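Local coordinates for 2L protein (Yaba-like disease virus, PDB 3IT8) that probably binds and blocks host tumour necrosis factor through an MHC class I-like platform joined to an immunoglobulin-like domain, at residues G196-E201 and S276-C281; P210-K215 and Y263-L268; Y226-G231 and V280-H285. All blocks are in the same frame, centred on the assembly; numbering follows the deposited sequence.

Contact 1. Residues G196-E201 and S276-C281; sequences GNMTLE and SSQPVC
At one end of the immunoglobulin-like β-sandwich, M198 and L200 of strand 198-207 face Q278 and P279, where strand 279-284 begins in the opposing sheet. L200 carries the apolar part. Its CD1 lies 3.4 Å from CG of P279 and 3.8 Å from CD of P279, so one methyl rests against the outer part of the pyrrolidine ring, and the two side chains cross obliquely. The same methyl also meets the aliphatic root of the glutamine, with L200 CD1 4.0 Å from Q278 CG. Both residue types suit the place: a branched leucine fills the gap between two sheets, and proline offers a compact apolar surface while opening a strand without needing a backbone N-H. W216 of strand 213-218 touches both of them, and V188 adds to the cover of L200, so the pair closes this end of the sandwich interior.

Toward the loop side the contact turns polar. Q278 has CG anti to its backbone N (chi1 -178°) and runs on extended, which carries its amide across to the other strand. There NE2 of Q278 gives a weak hydrogen bond to SD of M198, at 3.7 Å with an N-H...S angle of 141°. The methionine reaches it on an extended stem that bends only at chi3 (-103°). A thioether is a poor acceptor, and it can accept such a bond while remaining compatible with the apolar residues beside it.

Two residues beyond P279, C281 forms a disulfide with C202, itself two residues beyond L200. Two facing strands pinned by an intersheet cystine, with apolar side chains packed between the sheets beside it, are the hallmark of the immunoglobulin fold.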
ATOM      1  N   GLY D 196     -33.233 -47.614  -1.431  1.00190.48           N
ATOM      2  CA  GLY D 196     -32.067 -46.984  -0.839  1.00187.79           C
ATOM      3  C   GLY D 196     -32.302 -46.693   0.631  1.00184.75           C
ATOM      4  O   GLY D 196     -33.447 -46.649   1.082  1.00179.76           O
ATOM      5  N   ASN D 197     -31.227 -46.490   1.385  1.00200.87           N
ATOM      6  CA  ASN D 197     -31.366 -46.216   2.807  1.00200.77           C
ATOM      7  C   ASN D 197     -32.152 -44.938   3.116  1.00200.87           C
ATOM      8  O   ASN D 197     -33.343 -45.011   3.420  1.00200.87           O
ATOM      9  CB  ASN D 197     -29.988 -46.186   3.485  1.00119.30           C
ATOM     10  CG  ASN D 197     -28.901 -45.636   2.585  1.00104.48           C
ATOM     11  OD1 ASN D 197     -28.601 -46.193   1.527  1.00104.48           O
ATOM     12  ND2 ASN D 197     -28.294 -44.538   3.008  1.00104.48           N
ATOM     13  N   MET D 198     -31.506 -43.776   3.026  1.00 90.85           N
ATOM     14  CA  MET D 198     -32.184 -42.515   3.326  1.00 86.94           C
ATOM     15  C   MET D 198     -32.188 -41.490   2.184  1.00 84.08           C
ATOM     16  O   MET D 198     -31.309 -41.495   1.321  1.00 80.51           O
ATOM     17  CB  MET D 198     -31.564 -41.889   4.576  1.00166.07           C
ATOM     18  CG  MET D 198     -32.168 -40.559   4.971  1.00120.75           C
ATOM     19  SD  MET D 198     -31.503 -39.940   6.514  1.00120.75           S
ATOM     20  CE  MET D 198     -32.877 -40.325   7.646  1.00120.75           C
ATOM     21  N   THR D 199     -33.192 -40.613   2.191  1.00 98.77           N
ATOM     22  CA  THR D 199     -33.323 -39.571   1.175  1.00 96.73           C
ATOM     23  C   THR D 199     -33.653 -38.224   1.826  1.00 90.96           C
ATOM     24  O   THR D 199     -34.528 -38.130   2.692  1.00 82.55           O
ATOM     25  CB  THR D 199     -34.432 -39.927   0.140  1.00101.02           C
ATOM     26  OG1 THR D 199     -34.052 -39.431  -1.143  1.00 68.14           O
ATOM     27  CG2 THR D 199     -35.784 -39.300   0.520  1.00 68.14           C
ATOM     28  N   LEU D 200     -32.943 -37.180   1.415  1.00 61.70           N
ATOM     29  CA  LEU D 200     -33.184 -35.854   1.961  1.00 64.72           C
ATOM     30  C   LEU D 200     -33.833 -34.963   0.920  1.00 61.40           C
ATOM     31  O   LEU D 200     -33.444 -34.967  -0.247  1.00 57.02           O
ATOM     32  CB  LEU D 200     -31.876 -35.242   2.455  1.00 81.31           C
ATOM     33  CG  LEU D 200     -31.483 -35.797   3.821  1.00 62.37           C
ATOM     34  CD1 LEU D 200     -30.070 -35.407   4.171  1.00 62.37           C
ATOM     35  CD2 LEU D 200     -32.464 -35.271   4.854  1.00 62.37           C
ATOM     36  N   GLU D 201     -34.836 -34.210   1.347  1.00 67.42           N
ATOM     37  CA  GLU D 201     -35.553 -33.335   0.447  1.00 63.67           C
ATOM     38  C   GLU D 201     -35.638 -31.930   1.003  1.00 66.92           C
ATOM     39  O   GLU D 201     -36.290 -31.692   2.025  1.00 67.70           O
ATOM     40  CB  GLU D 201     -36.958 -33.872   0.226  1.00164.75           C
ATOM     41  CG  GLU D 201     -37.776 -33.044  -0.725  1.00123.30           C
ATOM     42  CD  GLU D 201     -39.195 -33.543  -0.821  1.00123.30           C
ATOM     43  OE1 GLU D 201     -39.377 -34.738  -1.139  1.00123.30           O
ATOM     44  OE2 GLU D 201     -40.127 -32.746  -0.575  1.00123.30           O
ATOM     45  N   SER D 276     -20.636 -39.280   5.970  1.00133.07           N
ATOM     46  CA  SER D 276     -20.359 -39.537   7.377  1.00134.72           C
ATOM     47  C   SER D 276     -20.789 -38.391   8.292  1.00130.67           C
ATOM     48  O   SER D 276     -20.161 -38.159   9.326  1.00130.55           O
ATOM     49  CB  SER D 276     -18.862 -39.795   7.574  1.00 98.32           C
ATOM     50  OG  SER D 276     -18.099 -38.652   7.219  1.00 95.03           O
ATOM     51  N   SER D 277     -21.849 -37.677   7.918  1.00145.41           N
ATOM     52  CA  SER D 277     -22.332 -36.559   8.732  1.00144.08           C
ATOM     53  C   SER D 277     -23.763 -36.160   8.410  1.00142.46           C
ATOM     54  O   SER D 277     -24.365 -35.359   9.122  1.00131.16           O
ATOM     55  CB  SER D 277     -21.439 -35.327   8.543  1.00 79.42           C
ATOM     56  OG  SER D 277     -20.132 -35.549   9.028  1.00 79.42           O
ATOM     57  N   GLN D 278     -24.309 -36.722   7.343  1.00 80.19           N
ATOM     58  CA  GLN D 278     -25.662 -36.383   6.921  1.00 80.19           C
ATOM     59  C   GLN D 278     -25.653 -34.926   6.495  1.00 80.19           C
ATOM     60  O   GLN D 278     -25.497 -34.027   7.322  1.00 80.19           O
ATOM     61  CB  GLN D 278     -26.672 -36.567   8.046  1.00184.40           C
ATOM     62  CG  GLN D 278     -28.084 -36.258   7.595  1.00113.39           C
ATOM     63  CD  GLN D 278     -29.093 -36.349   8.711  1.00113.39           C
ATOM     64  OE1 GLN D 278     -29.097 -35.528   9.631  1.00113.39           O
ATOM     65  NE2 GLN D 278     -29.957 -37.353   8.641  1.00113.39           N
ATOM     66  N   PRO D 279     -25.838 -34.674   5.193  1.00 65.84           N
ATOM     67  CA  PRO D 279     -25.833 -33.301   4.703  1.00 65.83           C
ATOM     68  C   PRO D 279     -26.898 -32.420   5.323  1.00 62.45           C
ATOM     69  O   PRO D 279     -27.911 -32.895   5.850  1.00 62.33           O
ATOM     70  CB  PRO D 279     -26.036 -33.478   3.204  1.00168.01           C
ATOM     71  CG  PRO D 279     -26.955 -34.638   3.151  1.00138.57           C
ATOM     72  CD  PRO D 279     -26.321 -35.589   4.145  1.00 69.05           C
ATOM     73  N   VAL D 280     -26.621 -31.125   5.264  1.00 56.21           N
ATOM     74  CA  VAL D 280     -27.504 -30.088   5.742  1.00 58.59           C
ATOM     75  C   VAL D 280     -27.765 -29.271   4.467  1.00 56.59           C
ATOM     76  O   VAL D 280     -26.915 -29.205   3.575  1.00 46.95           O
ATOM     77  CB  VAL D 280     -26.810 -29.242   6.809  1.00 88.31           C
ATOM     78  CG1 VAL D 280     -25.580 -28.576   6.237  1.00 60.39           C
ATOM     79  CG2 VAL D 280     -27.760 -28.223   7.324  1.00 60.39           C
ATOM     80  N   CYS D 281     -28.938 -28.671   4.350  1.00 64.37           N
ATOM     81  CA  CYS D 281     -29.244 -27.919   3.148  1.00 60.25           C
ATOM     82  C   CYS D 281     -28.908 -26.435   3.276  1.00 57.89           C
ATOM     83  O   CYS D 281     -29.395 -25.758   4.184  1.00 58.63           O
ATOM     84  CB  CYS D 281     -30.729 -28.086   2.797  1.00153.81           C
ATOM     85  SG  CYS D 281     -31.210 -27.334   1.209  1.00100.92           S
TER

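Contact 2. Residues P210-K215 and Y263-L268; sequences PDVITK and YSLTDL
Y263, opening strand 263-271, lays its ring under P210, just ahead of strand 213-218. From CB, the side chain leaves with CG anti to the carbonyl carbon; this chi1 of -66° swings the ring toward the proline, and chi2 turns its face to it. CG of Y263 is 4.0 Å from CB of P210, and CD1 and CE1 of Y263 are both 3.7 Å from that same carbon. CD2, CE2 and CZ come only slightly farther away, because P210 CB sits almost over the ring centre: it lies 3.7 Å from the Y263 centroid and 10° off the ring normal. This is a CH-pi contact, and proline suits it, since its CH groups are slightly polarised and held rigidly in a ring. Past CZ, the hydroxyl leaves the contact and hydrogen-bonds to D27 in the N-terminal, MHC-like part of the chain, linking the two domains.

Farther along, V212 and L265 meet methyl to methyl, V212 CG1 lying 3.5 Å from L265 CD2. β-Branched valine and γ-branched leucine are natural choices for this buried interior, to which F207 and I254 also contribute.

At the far end the modelled approach of T214 to D267 is too close to be relied on. The buried carboxylate has its main partner elsewhere, as OD2 of D267 accepts a hydrogen bond from NE1 of W216.

The two segments run in nearly the same direction, 18° apart, but in different sheets. Alternate side chains of each point inward and stand pair by pair, the face-to-face packing of an immunoglobulin β-sandwich.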
ATOM      1  N   PRO D 210     -36.689 -15.721  -9.051  1.00 46.05           N
ATOM      2  CA  PRO D 210     -36.694 -17.153  -9.383  1.00 39.76           C
ATOM      3  C   PRO D 210     -35.408 -17.940  -9.329  1.00 42.36           C
ATOM      4  O   PRO D 210     -35.440 -19.173  -9.313  1.00 47.12           O
ATOM      5  CB  PRO D 210     -37.357 -17.191 -10.760  1.00 35.52           C
ATOM      6  CG  PRO D 210     -37.000 -15.868 -11.341  1.00 35.52           C
ATOM      7  CD  PRO D 210     -37.113 -14.903 -10.204  1.00 35.52           C
ATOM      8  N   ASP D 211     -34.278 -17.243  -9.297  1.00 41.00           N
ATOM      9  CA  ASP D 211     -32.989 -17.914  -9.214  1.00 40.85           C
ATOM     10  C   ASP D 211     -32.722 -18.370  -7.783  1.00 44.39           C
ATOM     11  O   ASP D 211     -32.750 -17.576  -6.834  1.00 40.89           O
ATOM     12  CB  ASP D 211     -31.853 -16.995  -9.702  1.00 70.49           C
ATOM     13  CG  ASP D 211     -31.914 -15.585  -9.102  1.00 64.70           C
ATOM     14  OD1 ASP D 211     -32.950 -14.899  -9.265  1.00 64.70           O
ATOM     15  OD2 ASP D 211     -30.913 -15.157  -8.482  1.00 64.70           O
ATOM     16  N   VAL D 212     -32.480 -19.663  -7.630  1.00 41.92           N
ATOM     17  CA  VAL D 212     -32.193 -20.233  -6.326  1.00 44.24           C
ATOM     18  C   VAL D 212     -31.179 -21.316  -6.536  1.00 51.58           C
ATOM     19  O   VAL D 212     -31.223 -22.035  -7.528  1.00 43.32           O
ATOM     20  CB  VAL D 212     -33.443 -20.856  -5.666  1.00 61.17           C
ATOM     21  CG1 VAL D 212     -33.032 -21.835  -4.592  1.00 39.56           C
ATOM     22  CG2 VAL D 212     -34.271 -19.773  -5.033  1.00 39.56           C
ATOM     23  N   ILE D 213     -30.239 -21.409  -5.613  1.00 53.17           N
ATOM     24  CA  ILE D 213     -29.236 -22.441  -5.696  1.00 47.22           C
ATOM     25  C   ILE D 213     -29.144 -23.098  -4.347  1.00 53.98           C
ATOM     26  O   ILE D 213     -29.281 -22.456  -3.305  1.00 54.75           O
ATOM     27  CB  ILE D 213     -27.872 -21.896  -6.128  1.00 74.08           C
ATOM     28  CG1 ILE D 213     -27.960 -21.412  -7.576  1.00 50.52           C
ATOM     29  CG2 ILE D 213     -26.827 -22.988  -6.017  1.00 50.52           C
ATOM     30  CD1 ILE D 213     -26.685 -20.834  -8.119  1.00 50.52           C
ATOM     31  N   THR D 214     -28.901 -24.393  -4.385  1.00 36.67           N
ATOM     32  CA  THR D 214     -28.847 -25.188  -3.192  1.00 44.95           C
ATOM     33  C   THR D 214     -27.551 -25.984  -3.107  1.00 53.93           C
ATOM     34  O   THR D 214     -27.083 -26.551  -4.107  1.00 53.17           O
ATOM     35  CB  THR D 214     -30.061 -26.131  -3.191  1.00 57.60           C
ATOM     36  OG1 THR D 214     -30.602 -26.197  -1.883  1.00 45.28           O
ATOM     37  CG2 THR D 214     -29.675 -27.523  -3.635  1.00 45.28           C
ATOM     38  N   LYS D 215     -26.975 -26.010  -1.907  1.00 46.27           N
ATOM     39  CA  LYS D 215     -25.744 -26.762  -1.645  1.00 49.47           C
ATOM     40  C   LYS D 215     -25.933 -27.723  -0.481  1.00 52.17           C
ATOM     41  O   LYS D 215     -26.424 -27.342   0.581  1.00 52.48           O
ATOM     42  CB  LYS D 215     -24.572 -25.825  -1.316  1.00 57.52           C
ATOM     43  CG  LYS D 215     -24.042 -25.056  -2.491  1.00 48.53           C
ATOM     44  CD  LYS D 215     -22.753 -24.341  -2.171  1.00 48.53           C
ATOM     45  CE  LYS D 215     -22.165 -23.755  -3.447  1.00 48.53           C
ATOM     46  NZ  LYS D 215     -20.742 -23.323  -3.291  1.00 48.53           N
ATOM     47  N   TYR D 263     -42.170 -18.265  -6.835  1.00 42.88           N
ATOM     48  CA  TYR D 263     -41.803 -19.605  -7.316  1.00 43.91           C
ATOM     49  C   TYR D 263     -41.493 -20.548  -6.159  1.00 51.47           C
ATOM     50  O   TYR D 263     -41.236 -20.107  -5.034  1.00 46.12           O
ATOM     51  CB  TYR D 263     -40.560 -19.566  -8.203  1.00 75.60           C
ATOM     52  CG  TYR D 263     -40.726 -18.837  -9.503  1.00 42.54           C
ATOM     53  CD1 TYR D 263     -40.890 -17.453  -9.534  1.00 42.54           C
ATOM     54  CD2 TYR D 263     -40.749 -19.528 -10.705  1.00 42.54           C
ATOM     55  CE1 TYR D 263     -41.078 -16.773 -10.732  1.00 42.54           C
ATOM     56  CE2 TYR D 263     -40.935 -18.863 -11.911  1.00 42.54           C
ATOM     57  CZ  TYR D 263     -41.100 -17.488 -11.918  1.00 42.54           C
ATOM     58  OH  TYR D 263     -41.281 -16.827 -13.115  1.00 42.54           O
ATOM     59  N   SER D 264     -41.496 -21.847  -6.448  1.00 52.31           N
ATOM     60  CA  SER D 264     -41.213 -22.860  -5.438  1.00 50.26           C
ATOM     61  C   SER D 264     -40.241 -23.890  -5.991  1.00 56.45           C
ATOM     62  O   SER D 264     -40.217 -24.154  -7.193  1.00 54.82           O
ATOM     63  CB  SER D 264     -42.498 -23.549  -4.973  1.00 80.07           C
ATOM     64  OG  SER D 264     -43.239 -22.710  -4.108  1.00 56.45           O
ATOM     65  N   LEU D 265     -39.441 -24.474  -5.105  1.00 52.81           N
ATOM     66  CA  LEU D 265     -38.440 -25.454  -5.497  1.00 51.71           C
ATOM     67  C   LEU D 265     -38.392 -26.670  -4.580  1.00 63.22           C
ATOM     68  O   LEU D 265     -38.691 -26.582  -3.381  1.00 58.32           O
ATOM     69  CB  LEU D 265     -37.074 -24.782  -5.498  1.00 97.10           C
ATOM     70  CG  LEU D 265     -35.883 -25.698  -5.225  1.00 55.21           C
ATOM     71  CD1 LEU D 265     -35.552 -26.489  -6.478  1.00 55.21           C
ATOM     72  CD2 LEU D 265     -34.699 -24.874  -4.783  1.00 55.21           C
ATOM     73  N   THR D 266     -37.996 -27.801  -5.153  1.00 56.00           N
ATOM     74  CA  THR D 266     -37.868 -29.041  -4.400  1.00 49.06           C
ATOM     75  C   THR D 266     -36.595 -29.739  -4.818  1.00 64.25           C
ATOM     76  O   THR D 266     -36.494 -30.178  -5.951  1.00 57.72           O
ATOM     77  CB  THR D 266     -39.040 -29.990  -4.670  1.00 88.46           C
ATOM     78  OG1 THR D 266     -40.217 -29.475  -4.045  1.00 56.87           O
ATOM     79  CG2 THR D 266     -38.750 -31.373  -4.121  1.00 56.87           C
ATOM     80  N   ASP D 267     -35.625 -29.845  -3.914  1.00 62.55           N
ATOM     81  CA  ASP D 267     -34.368 -30.503  -4.247  1.00 67.66           C
ATOM     82  C   ASP D 267     -34.176 -31.766  -3.424  1.00 71.75           C
ATOM     83  O   ASP D 267     -34.193 -31.725  -2.198  1.00 66.64           O
ATOM     84  CB  ASP D 267     -33.193 -29.553  -4.028  1.00102.93           C
ATOM     85  CG  ASP D 267     -31.920 -30.062  -4.662  1.00 80.52           C
ATOM     86  OD1 ASP D 267     -31.962 -30.431  -5.854  1.00 80.52           O
ATOM     87  OD2 ASP D 267     -30.875 -30.095  -3.987  1.00 80.52           O
ATOM     88  N   LEU D 268     -33.983 -32.887  -4.109  1.00 63.18           N
ATOM     89  CA  LEU D 268     -33.817 -34.179  -3.449  1.00 67.87           C
ATOM     90  C   LEU D 268     -32.364 -34.662  -3.455  1.00 70.44           C
ATOM     91  O   LEU D 268     -31.588 -34.289  -4.328  1.00 69.76           O
ATOM     92  CB  LEU D 268     -34.706 -35.216  -4.141  1.00124.35           C
ATOM     93  CG  LEU D 268     -35.092 -36.460  -3.343  1.00 83.30           C
ATOM     94  CD1 LEU D 268     -35.970 -36.035  -2.174  1.00 83.30           C
ATOM     95  CD2 LEU D 268     -35.828 -37.445  -4.230  1.00 83.30           C
TER

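Contact 3. Residues Y226-G231 and V280-H285; sequences YKYVNG and VCVVFH
The ring of Y228 receives the edge of F284 on one face, an edge-to-face (T-shaped) pair with planes at 88° and centroids 5.1 Å apart. F284 comes in with its CE2-CZ side: CZ of F284 is 3.7 Å from CZ of Y228, and CE2 of F284 is 3.8 Å from CE2 of Y228. The approach is offset from the middle of the tyrosine ring, with F284 CZ nearer its rim. Such a meeting sets the slightly positive ring hydrogens of phenylalanine against the pi cloud of tyrosine. Y234 stacks on Y228 as well, making a small aromatic group.

The first torsions bring the rings together. Y228 has CG anti to its backbone N (chi1 -175°), reaching from the loop over the strand, whereas F284 is turned with CG beside its own N (chi1 -64°), and its ring end comes closer to the loop than its CB direction alone would suggest.

V282 touches the same tyrosine ring obliquely, its CG1 lying 3.9 Å from CD1 of Y228. At the more open end, Y226 CD2 lies 4.4 Å from V280 CG2, a looser touch made by an exposed tyrosine. β-Branched valines suit these strand positions, giving short, stiff apolar surfaces for the rings to pack against.

V280, V282 and F284 alternate along strand 279-284 with C281 and V283, whose side chains enter the sandwich core. The loop therefore lies on the outer face of the three-stranded sheet, and its next residues, V229 and N230, pack against a chain of another protein in the assembly. An irregular connection between strands 213-218 and 254-255, folded back over one sheet, is here an elaboration of the immunoglobulin-like domain.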
ATOM      1  N   TYR D 226     -24.213 -23.470  12.784  1.00 55.54           N
ATOM      2  CA  TYR D 226     -24.866 -23.590  11.476  1.00 55.54           C
ATOM      3  C   TYR D 226     -25.102 -22.286  10.705  1.00 55.54           C
ATOM      4  O   TYR D 226     -26.239 -21.857  10.502  1.00 55.54           O
ATOM      5  CB  TYR D 226     -26.179 -24.350  11.622  1.00 78.04           C
ATOM      6  CG  TYR D 226     -25.954 -25.799  11.957  1.00 78.04           C
ATOM      7  CD1 TYR D 226     -25.900 -26.232  13.281  1.00 78.04           C
ATOM      8  CD2 TYR D 226     -25.715 -26.729  10.951  1.00 78.04           C
ATOM      9  CE1 TYR D 226     -25.603 -27.563  13.592  1.00 78.04           C
ATOM     10  CE2 TYR D 226     -25.416 -28.053  11.248  1.00 78.04           C
ATOM     11  CZ  TYR D 226     -25.358 -28.464  12.567  1.00 78.04           C
ATOM     12  OH  TYR D 226     -25.023 -29.766  12.859  1.00 78.04           O
ATOM     13  N   LYS D 227     -23.997 -21.668  10.295  1.00 52.01           N
ATOM     14  CA  LYS D 227     -23.983 -20.436   9.518  1.00 52.01           C
ATOM     15  C   LYS D 227     -22.977 -20.683   8.405  1.00 52.01           C
ATOM     16  O   LYS D 227     -21.924 -21.282   8.626  1.00 52.01           O
ATOM     17  CB  LYS D 227     -23.537 -19.240  10.365  1.00 79.70           C
ATOM     18  CG  LYS D 227     -24.518 -18.836  11.449  1.00 79.70           C
ATOM     19  CD  LYS D 227     -23.975 -17.660  12.256  1.00 79.70           C
ATOM     20  CE  LYS D 227     -24.840 -17.348  13.482  1.00 79.70           C
ATOM     21  NZ  LYS D 227     -24.199 -16.312  14.349  1.00 79.70           N
ATOM     22  N   TYR D 228     -23.319 -20.263   7.196  1.00 41.76           N
ATOM     23  CA  TYR D 228     -22.419 -20.427   6.062  1.00 41.76           C
ATOM     24  C   TYR D 228     -21.519 -19.180   6.033  1.00 41.76           C
ATOM     25  O   TYR D 228     -22.000 -18.080   5.776  1.00 41.76           O
ATOM     26  CB  TYR D 228     -23.235 -20.517   4.775  1.00 45.34           C
ATOM     27  CG  TYR D 228     -22.417 -20.803   3.552  1.00 45.34           C
ATOM     28  CD1 TYR D 228     -22.101 -22.113   3.197  1.00 45.34           C
ATOM     29  CD2 TYR D 228     -21.949 -19.762   2.743  1.00 45.34           C
ATOM     30  CE1 TYR D 228     -21.335 -22.388   2.050  1.00 45.34           C
ATOM     31  CE2 TYR D 228     -21.184 -20.017   1.605  1.00 45.34           C
ATOM     32  CZ  TYR D 228     -20.882 -21.331   1.259  1.00 45.34           C
ATOM     33  OH  TYR D 228     -20.156 -21.594   0.116  1.00 45.34           O
ATOM     34  N   VAL D 229     -20.230 -19.349   6.319  1.00 49.00           N
ATOM     35  CA  VAL D 229     -19.301 -18.221   6.327  1.00 49.00           C
ATOM     36  C   VAL D 229     -18.821 -17.910   4.909  1.00 49.00           C
ATOM     37  O   VAL D 229     -18.225 -18.764   4.240  1.00 49.00           O
ATOM     38  CB  VAL D 229     -18.090 -18.522   7.222  1.00 59.00           C
ATOM     39  CG1 VAL D 229     -17.182 -17.311   7.292  1.00 59.00           C
ATOM     40  CG2 VAL D 229     -18.566 -18.912   8.605  1.00 59.00           C
ATOM     41  N   ASN D 230     -19.062 -16.676   4.473  1.00 83.04           N
ATOM     42  CA  ASN D 230     -18.717 -16.254   3.127  1.00 83.04           C
ATOM     43  C   ASN D 230     -17.436 -16.816   2.527  1.00 83.04           C
ATOM     44  O   ASN D 230     -17.474 -17.758   1.718  1.00 83.04           O
ATOM     45  CB  ASN D 230     -18.665 -14.740   3.037  1.00 52.44           C
ATOM     46  CG  ASN D 230     -18.942 -14.234   1.618  1.00 52.44           C
ATOM     47  OD1 ASN D 230     -18.602 -14.888   0.621  1.00 52.44           O
ATOM     48  ND2 ASN D 230     -19.547 -13.059   1.526  1.00 52.44           N
ATOM     49  N   GLY D 231     -16.298 -16.255   2.906  1.00 40.95           N
ATOM     50  CA  GLY D 231     -15.065 -16.743   2.309  1.00 40.95           C
ATOM     51  C   GLY D 231     -14.554 -18.122   2.711  1.00 40.95           C
ATOM     52  O   GLY D 231     -13.484 -18.535   2.261  1.00 40.95           O
ATOM     53  N   VAL D 280     -26.621 -31.125   5.264  1.00 56.21           N
ATOM     54  CA  VAL D 280     -27.504 -30.088   5.742  1.00 58.59           C
ATOM     55  C   VAL D 280     -27.765 -29.271   4.467  1.00 56.59           C
ATOM     56  O   VAL D 280     -26.915 -29.205   3.575  1.00 46.95           O
ATOM     57  CB  VAL D 280     -26.810 -29.242   6.809  1.00 88.31           C
ATOM     58  CG1 VAL D 280     -25.580 -28.576   6.237  1.00 60.39           C
ATOM     59  CG2 VAL D 280     -27.760 -28.223   7.324  1.00 60.39           C
ATOM     60  N   CYS D 281     -28.938 -28.671   4.350  1.00 64.37           N
ATOM     61  CA  CYS D 281     -29.244 -27.919   3.148  1.00 60.25           C
ATOM     62  C   CYS D 281     -28.908 -26.435   3.276  1.00 57.89           C
ATOM     63  O   CYS D 281     -29.395 -25.758   4.184  1.00 58.63           O
ATOM     64  CB  CYS D 281     -30.729 -28.086   2.797  1.00153.81           C
ATOM     65  SG  CYS D 281     -31.210 -27.334   1.209  1.00100.92           S
ATOM     66  N   VAL D 282     -28.063 -25.934   2.372  1.00 46.95           N
ATOM     67  CA  VAL D 282     -27.711 -24.514   2.362  1.00 42.94           C
ATOM     68  C   VAL D 282     -28.406 -23.883   1.159  1.00 53.34           C
ATOM     69  O   VAL D 282     -28.148 -24.261   0.021  1.00 44.40           O
ATOM     70  CB  VAL D 282     -26.201 -24.278   2.226  1.00 55.11           C
ATOM     71  CG1 VAL D 282     -25.905 -22.809   2.449  1.00 36.89           C
ATOM     72  CG2 VAL D 282     -25.437 -25.127   3.236  1.00 36.89           C
ATOM     73  N   VAL D 283     -29.286 -22.924   1.426  1.00 41.14           N
ATOM     74  CA  VAL D 283     -30.057 -22.243   0.388  1.00 32.88           C
ATOM     75  C   VAL D 283     -29.551 -20.853   0.048  1.00 40.80           C
ATOM     76  O   VAL D 283     -29.480 -19.988   0.922  1.00 41.39           O
ATOM     77  CB  VAL D 283     -31.521 -22.127   0.821  1.00 58.27           C
ATOM     78  CG1 VAL D 283     -32.281 -21.212  -0.109  1.00 37.60           C
ATOM     79  CG2 VAL D 283     -32.145 -23.509   0.852  1.00 37.60           C
ATOM     80  N   PHE D 284     -29.204 -20.642  -1.223  1.00 40.52           N
ATOM     81  CA  PHE D 284     -28.719 -19.342  -1.677  1.00 36.72           C
ATOM     82  C   PHE D 284     -29.804 -18.619  -2.453  1.00 44.55           C
ATOM     83  O   PHE D 284     -30.261 -19.092  -3.487  1.00 43.93           O
ATOM     84  CB  PHE D 284     -27.491 -19.506  -2.554  1.00 64.92           C
ATOM     85  CG  PHE D 284     -26.321 -20.086  -1.839  1.00 39.69           C
ATOM     86  CD1 PHE D 284     -26.149 -21.461  -1.766  1.00 39.69           C
ATOM     87  CD2 PHE D 284     -25.375 -19.255  -1.237  1.00 39.69           C
ATOM     88  CE1 PHE D 284     -25.047 -22.004  -1.104  1.00 39.69           C
ATOM     89  CE2 PHE D 284     -24.262 -19.788  -0.567  1.00 39.69           C
ATOM     90  CZ  PHE D 284     -24.099 -21.166  -0.502  1.00 39.69           C
ATOM     91  N   HIS D 285     -30.216 -17.468  -1.941  1.00 39.12           N
ATOM     92  CA  HIS D 285     -31.248 -16.665  -2.580  1.00 40.19           C
ATOM     93  C   HIS D 285     -31.041 -15.182  -2.247  1.00 44.50           C
ATOM     94  O   HIS D 285     -30.356 -14.857  -1.281  1.00 46.72           O
ATOM     95  CB  HIS D 285     -32.614 -17.119  -2.096  1.00 66.35           C
ATOM     96  CG  HIS D 285     -33.744 -16.380  -2.724  1.00 42.72           C
ATOM     97  ND1 HIS D 285     -34.208 -16.666  -3.986  1.00 42.72           N
ATOM     98  CD2 HIS D 285     -34.481 -15.338  -2.278  1.00 42.72           C
ATOM     99  CE1 HIS D 285     -35.183 -15.831  -4.293  1.00 42.72           C
ATOM    100  NE2 HIS D 285     -35.369 -15.014  -3.275  1.00 42.72           N
TER

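How the contacts relate
All six segments belong to the immunoglobulin-like domain. From the N terminus, 196-201 comes first, then 210-215 and 226-231. The chain returns through 263-268, which closes contact 2, then 276-281, which closes contact 1 around it, so contact 2 is nested inside contact 1. Contact 3 closes last, on 280-285, sharing V280 and C281 with contact 1. Contacts 2 and 3 cross, their segments alternating along the chain. Contacts 1 and 2 join the two sheets across the interior, while contact 3 fastens a loop to the outside of one. Strands 213-218 and 279-284 connect contacts 2 and 3 through two probable hydrogen bonds, I213 O to F284 N and K215 O to V282 N, both 2.8 Å.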